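PDB 4W7W: cellulase from Xanthomonas axonopodis pv. citri, which probably hydrolyses beta-1,4 bonds in cellulose as a glycosyl hydrolase family 5 enzyme, with cello-oligosaccharide bound here in an (alpha/beta)8 barrel. Local coordinates for residues 195-200 with 255-260; 53-58 with 92-97. All blocks are in the same frame, centred on the assembly; numbering follows the deposited sequence.

Interaction 1. Residues 195-200 with 255-260; sequences SWRSTS and LRENKQ
The first torsions of Arg-197 and Glu-257 both swing the chain away from its own carbonyl, and the two side chains meet head-on across the gap. They form an end-on bidentate salt bridge on the surface of the (alpha/beta)8 barrel. It joins the loop after strand 183-186 to the C-terminal end of helix 243-258. The arginine chain bends at chi3 (83°), and the glutamate chain runs on extended beyond CG.

Each terminal nitrogen takes one oxygen. NH1 of Arg-197 bonds OE1 of Glu-257 at 3.0 Å, on its syn lone pair, but the bond is bent. NH2 of Arg-197 bonds OE2 of Glu-257 at 2.9 Å and is straighter. It meets OE2 on the syn side but out of the carboxylate plane, while OE2 lies close to the guanidinium plane. The two flat groups are 51° apart, so the grip is twisted.

Both ends have further partners. Ser-253 OG also bonds OE2 of Glu-257, and Gly-250 O takes a second bond from NH2 of Arg-197. These second bonds tie the pair to the preceding turns of the same helix. Next to the salt bridge, Trp-196 packs edge-to-face against Trp-254 and Phe-251.

Arg-197 sits in a type I turn. The helix ends in a Schellman motif, with Lys-259 at positive phi. Just past it, Gln-260 NE2 bonds Asn-258 O at 2.9 Å, from above the carbonyl plane.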
ATOM      1  N   SER A 195       6.592   1.252 -14.795  1.00  6.57           N
ATOM      2  CA  SER A 195       6.610   0.118 -15.696  1.00  6.52           C
ATOM      3  C   SER A 195       5.216  -0.370 -16.050  1.00  6.19           C
ATOM      4  O   SER A 195       5.065  -1.436 -16.666  1.00  6.47           O
ATOM      5  CB  SER A 195       7.397  -1.008 -15.069  1.00  6.60           C
ATOM      6  OG  SER A 195       6.831  -1.298 -13.804  1.00  7.28           O
ATOM      7  N   TRP A 196       4.188   0.400 -15.701  1.00  5.99           N
ATOM      8  CA  TRP A 196       2.804  -0.033 -15.848  1.00  5.92           C
ATOM      9  C   TRP A 196       2.475  -0.476 -17.271  1.00  6.01           C
ATOM     10  O   TRP A 196       1.683  -1.409 -17.462  1.00  6.14           O
ATOM     11  CB  TRP A 196       1.867   1.097 -15.433  1.00  6.51           C
ATOM     12  CG  TRP A 196       0.470   0.676 -15.159  1.00  6.62           C
ATOM     13  CD1 TRP A 196      -0.619   0.876 -15.933  1.00  7.80           C
ATOM     14  CD2 TRP A 196       0.018  -0.011 -13.990  1.00  6.81           C
ATOM     15  NE1 TRP A 196      -1.727   0.359 -15.328  1.00  7.82           N
ATOM     16  CE2 TRP A 196      -1.372  -0.189 -14.128  1.00  7.19           C
ATOM     17  CE3 TRP A 196       0.646  -0.460 -12.821  1.00  7.13           C
ATOM     18  CZ2 TRP A 196      -2.151  -0.787 -13.146  1.00  8.30           C
ATOM     19  CZ3 TRP A 196      -0.124  -1.058 -11.852  1.00  8.87           C
ATOM     20  CH2 TRP A 196      -1.515  -1.214 -12.023  1.00  8.80           C
ATOM     21  N   ARG A 197       3.052   0.224 -18.251  1.00  6.18           N
ATOM     22  CA  ARG A 197       2.705   0.036 -19.646  1.00  6.83           C
ATOM     23  C   ARG A 197       3.753  -0.778 -20.399  1.00  6.90           C
ATOM     24  O   ARG A 197       3.624  -0.973 -21.618  1.00  8.69           O
ATOM     25  CB  ARG A 197       2.464   1.384 -20.325  1.00  8.04           C
ATOM     26  CG  ARG A 197       1.437   2.242 -19.589  1.00  8.96           C
ATOM     27  CD  ARG A 197       1.128   3.573 -20.263  1.00 11.05           C
ATOM     28  NE  ARG A 197       0.148   3.349 -21.295  1.00 14.27           N
ATOM     29  CZ  ARG A 197      -0.962   4.044 -21.502  1.00 10.66           C
ATOM     30  NH1 ARG A 197      -1.719   3.691 -22.514  1.00 15.12           N
ATOM     31  NH2 ARG A 197      -1.319   5.087 -20.810  1.00  8.10           N
ATOM     32  N   SER A 198       4.745  -1.313 -19.701  1.00  6.95           N
ATOM     33  CA  SER A 198       5.851  -1.996 -20.379  1.00  7.75           C
ATOM     34  C   SER A 198       5.422  -3.334 -20.955  1.00  6.99           C
ATOM     35  O   SER A 198       4.840  -4.167 -20.248  1.00  7.80           O
ATOM     36  CB  SER A 198       6.977  -2.273 -19.400  1.00  9.57           C
ATOM     37  OG  SER A 198       8.013  -3.018 -20.027  1.00 12.93           O
ATOM     38  N   THR A 199       5.788  -3.564 -22.220  1.00  7.65           N
ATOM     39  CA  THR A 199       5.519  -4.831 -22.881  1.00  7.75           C
ATOM     40  C   THR A 199       6.800  -5.569 -23.220  1.00  7.91           C
ATOM     41  O   THR A 199       6.759  -6.556 -23.945  1.00  8.47           O
ATOM     42  CB  THR A 199       4.702  -4.624 -24.161  1.00  9.49           C
ATOM     43  OG1 THR A 199       5.403  -3.750 -25.048  1.00 12.24           O
ATOM     44  CG2 THR A 199       3.364  -4.037 -23.846  1.00 10.35           C
ATOM     45  N   SER A 200       7.941  -5.132 -22.689  1.00  8.70           N
ATOM     46  CA  SER A 200       9.212  -5.761 -23.042  0.50  9.30           C
ATOM     47  C   SER A 200       9.181  -7.263 -22.865  1.00  8.59           C
ATOM     48  O   SER A 200       9.613  -8.007 -23.754  1.00  9.11           O
ATOM     49  CB  SER A 200      10.337  -5.184 -22.200  0.50  9.85           C
ATOM     50  OG  SER A 200      10.409  -3.796 -22.402  0.50 10.76           O
ATOM     51  N   LEU A 255      -4.990   5.633 -16.204  1.00  6.19           N
ATOM     52  CA  LEU A 255      -6.162   5.820 -15.360  1.00  6.27           C
ATOM     53  C   LEU A 255      -7.216   6.650 -16.087  1.00  6.75           C
ATOM     54  O   LEU A 255      -8.395   6.289 -16.128  1.00  7.38           O
ATOM     55  CB  LEU A 255      -5.786   6.537 -14.060  1.00  6.35           C
ATOM     56  CG  LEU A 255      -4.841   5.805 -13.120  1.00  6.61           C
ATOM     57  CD1 LEU A 255      -4.395   6.771 -12.023  1.00  7.10           C
ATOM     58  CD2 LEU A 255      -5.494   4.566 -12.541  1.00  6.48           C
ATOM     59  N   ARG A 256      -6.783   7.764 -16.665  1.00  6.79           N
ATOM     60  CA  ARG A 256      -7.706   8.658 -17.329  1.00  8.30           C
ATOM     61  C   ARG A 256      -8.369   7.982 -18.538  1.00  8.15           C
ATOM     62  O   ARG A 256      -9.584   8.107 -18.731  1.00  9.49           O
ATOM     63  CB  ARG A 256      -6.988   9.943 -17.708  1.00  9.61           C
ATOM     64  CG  ARG A 256      -7.902  11.123 -17.907  1.00 11.06           C
ATOM     65  CD  ARG A 256      -7.089  12.395 -18.058  1.00 11.29           C
ATOM     66  NE  ARG A 256      -6.664  12.930 -16.769  1.00 11.59           N
ATOM     67  CZ  ARG A 256      -5.459  13.384 -16.483  1.00 11.68           C
ATOM     68  NH1 ARG A 256      -4.492  13.422 -17.394  1.00 15.54           N
ATOM     69  NH2 ARG A 256      -5.233  13.845 -15.266  1.00 12.85           N
ATOM     70  N   GLU A 257      -7.569   7.258 -19.323  1.00  7.73           N
ATOM     71  CA  GLU A 257      -8.060   6.542 -20.510  1.00  8.62           C
ATOM     72  C   GLU A 257      -9.147   5.541 -20.168  1.00  9.15           C
ATOM     73  O   GLU A 257     -10.079   5.342 -20.935  1.00 11.00           O
ATOM     74  CB  GLU A 257      -6.913   5.784 -21.190  1.00  8.68           C
ATOM     75  CG  GLU A 257      -5.850   6.673 -21.795  1.00  9.10           C
ATOM     76  CD  GLU A 257      -4.500   5.988 -21.915  1.00  9.12           C
ATOM     77  OE1 GLU A 257      -4.471   4.738 -21.981  1.00 10.08           O
ATOM     78  OE2 GLU A 257      -3.456   6.711 -21.909  1.00 10.81           O
ATOM     79  N   ASN A 258      -9.009   4.906 -19.011  1.00  8.45           N
ATOM     80  CA  ASN A 258      -9.880   3.825 -18.594  1.00  8.97           C
ATOM     81  C   ASN A 258     -10.916   4.236 -17.575  1.00  9.46           C
ATOM     82  O   ASN A 258     -11.673   3.385 -17.095  1.00 10.99           O
ATOM     83  CB  ASN A 258      -9.041   2.640 -18.113  1.00 10.02           C
ATOM     84  CG  ASN A 258      -8.320   1.977 -19.257  1.00 10.70           C
ATOM     85  OD1 ASN A 258      -8.925   1.240 -20.023  1.00 15.26           O
ATOM     86  ND2 ASN A 258      -7.048   2.294 -19.432  1.00 10.03           N
ATOM     87  N   LYS A 259     -10.981   5.540 -17.282  1.00  9.51           N
ATOM     88  CA  LYS A 259     -11.954   6.087 -16.341  1.00 11.27           C
ATOM     89  C   LYS A 259     -11.801   5.422 -14.962  1.00  9.96           C
ATOM     90  O   LYS A 259     -12.784   5.117 -14.296  1.00 12.55           O
ATOM     91  CB  LYS A 259     -13.403   5.932 -16.868  1.00 13.76           C
ATOM     92  CG  LYS A 259     -13.640   6.169 -18.357  1.00 18.96           C
ATOM     93  CD  LYS A 259     -13.180   7.547 -18.814  1.00 21.33           C
ATOM     94  CE  LYS A 259     -14.030   8.166 -19.934  1.00 21.71           C
ATOM     95  NZ  LYS A 259     -13.370   8.183 -21.276  1.00 17.80           N
ATOM     96  N   GLN A 260     -10.544   5.226 -14.552  1.00  7.79           N
ATOM     97  CA  GLN A 260     -10.205   4.619 -13.264  1.00  7.46           C
ATOM     98  C   GLN A 260      -9.520   5.639 -12.359  1.00  7.00           C
ATOM     99  O   GLN A 260      -9.144   6.742 -12.783  1.00  8.05           O
ATOM    100  CB  GLN A 260      -9.298   3.395 -13.468  1.00  7.75           C
ATOM    101  CG  GLN A 260      -9.855   2.311 -14.389  1.00  8.62           C
ATOM    102  CD  GLN A 260     -11.162   1.736 -13.881  1.00 10.06           C
ATOM    103  OE1 GLN A 260     -11.287   1.368 -12.727  1.00 10.64           O
ATOM    104  NE2 GLN A 260     -12.158   1.677 -14.749  1.00 15.21           N
TER

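Interaction 2. Residues 53-58 with 92-97; sequences SDFSYF and KKSLEA
Both segments are helical throughout: 53-58 belongs to helix 52-60 and 92-97 to helix 85-100. The backbones come nearest at Phe-55 and Ala-97, whose CA atoms are 6.4 Å apart. This is a close approach between two outer helices of the (alpha/beta)8 barrel, consistent with the small alanine at this point. Regular i to i+4 bonds hold each helix, such as Tyr-57 N to Ser-53 O and Ala-97 N to Lys-93 O. No hydrogen bond crosses the contact.

One aromatic ring carries the packing. The first torsion of Phe-55 (chi1 -67°) turns CG away from its own carbonyl and sends the ring across to helix 85-100. The methyl of Ala-97 lies over one face, making a CH-pi contact with CB 3.9 Å from the centroid of the Phe-55 ring. It is offset toward the CG-CD1 side, and its shortest contact is 3.6 Å from Ala-97 CB to Phe-55 CD1.

The far end of the ring meets Ser-94, one turn earlier. Phe-55 CZ is 3.8 Å from Ser-94 CB and 3.7 Å from Ser-94 O. The carbonyl approaches the ring obliquely. Ser-94 OG makes a weak hydrogen bond back to Leu-90 O within its own helix.

Beneath the two helices is the barrel wall. Phe-55 also packs on Leu-29 of strand 24-29 and on Ile-66 of strand 65-70, while Ser-94 touches Leu-68. The ring thus lies between helices 52-60 and 85-100 and touches these two neighbouring strands.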
ATOM      1  N   SER A  53      -0.349   6.782  19.716  1.00  6.53           N
ATOM      2  CA  SER A  53       0.202   8.106  19.499  1.00  6.64           C
ATOM      3  C   SER A  53       0.723   8.320  18.082  1.00  7.03           C
ATOM      4  O   SER A  53       0.853   9.457  17.650  1.00  7.39           O
ATOM      5  CB  SER A  53       1.311   8.380  20.505  1.00  7.88           C
ATOM      6  OG  SER A  53       2.352   7.413  20.458  1.00  9.01           O
ATOM      7  N   ASP A  54       1.062   7.244  17.380  1.00  6.25           N
ATOM      8  CA  ASP A  54       1.492   7.390  15.988  1.00  7.01           C
ATOM      9  C   ASP A  54       0.315   7.966  15.182  1.00  6.52           C
ATOM     10  O   ASP A  54       0.475   8.859  14.357  1.00  7.41           O
ATOM     11  CB  ASP A  54       1.935   6.040  15.388  1.00  7.99           C
ATOM     12  CG  ASP A  54       3.151   5.408  16.077  1.00  8.45           C
ATOM     13  OD1 ASP A  54       3.953   6.138  16.707  1.00  9.34           O
ATOM     14  OD2 ASP A  54       3.281   4.159  15.969  1.00 10.37           O
ATOM     15  N   PHE A  55      -0.872   7.397  15.385  1.00  6.73           N
ATOM     16  CA  PHE A  55      -2.054   7.857  14.664  1.00  7.03           C
ATOM     17  C   PHE A  55      -2.321   9.331  14.945  1.00  6.97           C
ATOM     18  O   PHE A  55      -2.556  10.114  14.028  1.00  7.55           O
ATOM     19  CB  PHE A  55      -3.283   7.015  15.016  1.00  6.74           C
ATOM     20  CG  PHE A  55      -3.189   5.594  14.548  1.00  6.62           C
ATOM     21  CD1 PHE A  55      -2.544   4.638  15.326  1.00  7.97           C
ATOM     22  CD2 PHE A  55      -3.707   5.207  13.327  1.00  6.88           C
ATOM     23  CE1 PHE A  55      -2.455   3.323  14.892  1.00  9.66           C
ATOM     24  CE2 PHE A  55      -3.612   3.897  12.899  1.00  8.35           C
ATOM     25  CZ  PHE A  55      -2.971   2.960  13.675  1.00  9.33           C
ATOM     26  N   SER A  56      -2.282   9.715  16.220  1.00  6.95           N
ATOM     27  CA  SER A  56      -2.572  11.108  16.554  1.00  7.37           C
ATOM     28  C   SER A  56      -1.492  12.065  16.032  1.00  7.47           C
ATOM     29  O   SER A  56      -1.811  13.161  15.594  1.00  8.56           O
ATOM     30  CB  SER A  56      -2.816  11.288  18.051  1.00  8.83           C
ATOM     31  OG  SER A  56      -1.752  10.803  18.817  1.00  9.95           O
ATOM     32  N   TYR A  57      -0.234  11.652  16.062  1.00  7.18           N
ATOM     33  CA  TYR A  57       0.838  12.485  15.517  1.00  7.11           C
ATOM     34  C   TYR A  57       0.580  12.771  14.042  1.00  7.19           C
ATOM     35  O   TYR A  57       0.607  13.930  13.605  1.00  7.91           O
ATOM     36  CB  TYR A  57       2.206  11.821  15.675  1.00  7.60           C
ATOM     37  CG  TYR A  57       3.275  12.594  14.934  1.00  8.02           C
ATOM     38  CD1 TYR A  57       3.822  13.748  15.467  1.00  8.88           C
ATOM     39  CD2 TYR A  57       3.687  12.197  13.670  1.00  8.03           C
ATOM     40  CE1 TYR A  57       4.770  14.471  14.767  1.00  9.03           C
ATOM     41  CE2 TYR A  57       4.629  12.914  12.966  1.00  8.14           C
ATOM     42  CZ  TYR A  57       5.173  14.049  13.509  1.00  8.40           C
ATOM     43  OH  TYR A  57       6.126  14.729  12.771  1.00  9.65           O
ATOM     44  N   PHE A  58       0.311  11.737  13.260  1.00  7.04           N
ATOM     45  CA  PHE A  58       0.117  11.968  11.829  1.00  6.98           C
ATOM     46  C   PHE A  58      -1.170  12.725  11.541  1.00  7.07           C
ATOM     47  O   PHE A  58      -1.202  13.557  10.652  1.00  8.01           O
ATOM     48  CB  PHE A  58       0.280  10.658  11.036  1.00  7.14           C
ATOM     49  CG  PHE A  58       1.705  10.198  11.028  1.00  6.79           C
ATOM     50  CD1 PHE A  58       2.652  10.943  10.322  1.00  7.01           C
ATOM     51  CD2 PHE A  58       2.156   9.140  11.807  1.00  6.69           C
ATOM     52  CE1 PHE A  58       3.989  10.622  10.374  1.00  7.56           C
ATOM     53  CE2 PHE A  58       3.496   8.818  11.870  1.00  7.04           C
ATOM     54  CZ  PHE A  58       4.422   9.573  11.165  1.00  7.34           C
ATOM     55  N   LYS A  92      -7.837  -4.664  14.675  1.00  6.65           N
ATOM     56  CA  LYS A  92      -9.010  -3.930  15.150  1.00  7.18           C
ATOM     57  C   LYS A  92      -8.647  -2.830  16.140  1.00  6.98           C
ATOM     58  O   LYS A  92      -9.285  -1.784  16.161  1.00  7.36           O
ATOM     59  CB  LYS A  92     -10.045  -4.902  15.738  1.00  7.69           C
ATOM     60  CG  LYS A  92     -10.712  -5.725  14.647  1.00  9.61           C
ATOM     61  CD  LYS A  92     -11.773  -6.666  15.159  1.00 13.72           C
ATOM     62  CE  LYS A  92     -12.493  -7.304  13.984  1.00 16.35           C
ATOM     63  NZ  LYS A  92     -13.706  -8.050  14.393  1.00 24.54           N
ATOM     64  N   LYS A  93      -7.605  -3.044  16.945  1.00  7.18           N
ATOM     65  CA  LYS A  93      -7.126  -2.016  17.852  1.00  8.03           C
ATOM     66  C   LYS A  93      -6.539  -0.828  17.076  1.00  6.99           C
ATOM     67  O   LYS A  93      -6.804   0.338  17.405  1.00  7.63           O
ATOM     68  CB  LYS A  93      -6.105  -2.637  18.811  1.00  8.90           C
ATOM     69  CG  LYS A  93      -5.490  -1.696  19.811  1.00 11.15           C
ATOM     70  CD  LYS A  93      -4.616  -2.455  20.809  1.00 13.70           C
ATOM     71  CE  LYS A  93      -3.831  -1.530  21.714  1.00 16.90           C
ATOM     72  NZ  LYS A  93      -2.743  -2.275  22.396  1.00 21.60           N
ATOM     73  N   SER A  94      -5.769  -1.103  16.027  1.00  6.68           N
ATOM     74  CA  SER A  94      -5.309  -0.031  15.148  1.00  7.13           C
ATOM     75  C   SER A  94      -6.475   0.714  14.500  1.00  6.73           C
ATOM     76  O   SER A  94      -6.433   1.935  14.359  1.00  7.14           O
ATOM     77  CB  SER A  94      -4.364  -0.567  14.065  1.00  7.13           C
ATOM     78  OG  SER A  94      -3.158  -1.053  14.624  1.00  8.57           O
ATOM     79  N   LEU A  95      -7.506  -0.023  14.090  1.00  6.55           N
ATOM     80  CA  LEU A  95      -8.673   0.611  13.504  1.00  6.99           C
ATOM     81  C   LEU A  95      -9.364   1.549  14.494  1.00  6.49           C
ATOM     82  O   LEU A  95      -9.803   2.627  14.097  1.00  6.97           O
ATOM     83  CB  LEU A  95      -9.631  -0.449  13.002  1.00  7.11           C
ATOM     84  CG  LEU A  95     -10.940   0.067  12.402  1.00  7.68           C
ATOM     85  CD1 LEU A  95     -10.719   1.042  11.253  1.00  8.71           C
ATOM     86  CD2 LEU A  95     -11.763  -1.121  11.962  1.00  9.11           C
ATOM     87  N   GLU A  96      -9.460   1.159  15.762  1.00  6.44           N
ATOM     88  CA  GLU A  96     -10.030   2.068  16.753  1.00  6.87           C
ATOM     89  C   GLU A  96      -9.255   3.375  16.800  1.00  6.68           C
ATOM     90  O   GLU A  96      -9.851   4.451  16.889  1.00  7.17           O
ATOM     91  CB  GLU A  96     -10.066   1.436  18.156  1.00  7.81           C
ATOM     92  CG  GLU A  96     -11.088   0.327  18.330  1.00  9.47           C
ATOM     93  CD  GLU A  96     -11.344  -0.071  19.778  1.00 10.89           C
ATOM     94  OE1 GLU A  96     -11.088   0.738  20.718  1.00 11.39           O
ATOM     95  OE2 GLU A  96     -11.859  -1.200  19.941  1.00 13.72           O
ATOM     96  N   ALA A  97      -7.928   3.282  16.763  1.00  6.04           N
ATOM     97  CA  ALA A  97      -7.106   4.484  16.820  1.00  6.78           C
ATOM     98  C   ALA A  97      -7.304   5.340  15.578  1.00  6.47           C
ATOM     99  O   ALA A  97      -7.421   6.576  15.667  1.00  6.94           O
ATOM    100  CB  ALA A  97      -5.646   4.120  16.976  1.00  7.52           C
TER

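Overall arrangement
From the N terminus, strand 24-29 leads to helix 52-60, strand 65-70, short helix 72-75 and then helix 85-100. Interaction 2 closes this first loop, joining two outer helices with strand 65-70 and helix 72-75 between. The chain then continues round the barrel to strand 183-186. Interaction 1 opens in the following loop, at 195-200, and closes at 255-260, on the C-terminal end of helix 243-258, with helix 205-209 and strand 219-226 in between. The two contacts are in series and neither nest nor cross. The centres of interactions 1 and 2 are 34 Å apart, on opposite sides of the chain's centre. Interaction 2 is a largely buried ring-on-helix contact, whereas interaction 1 is an ionic link at the surface.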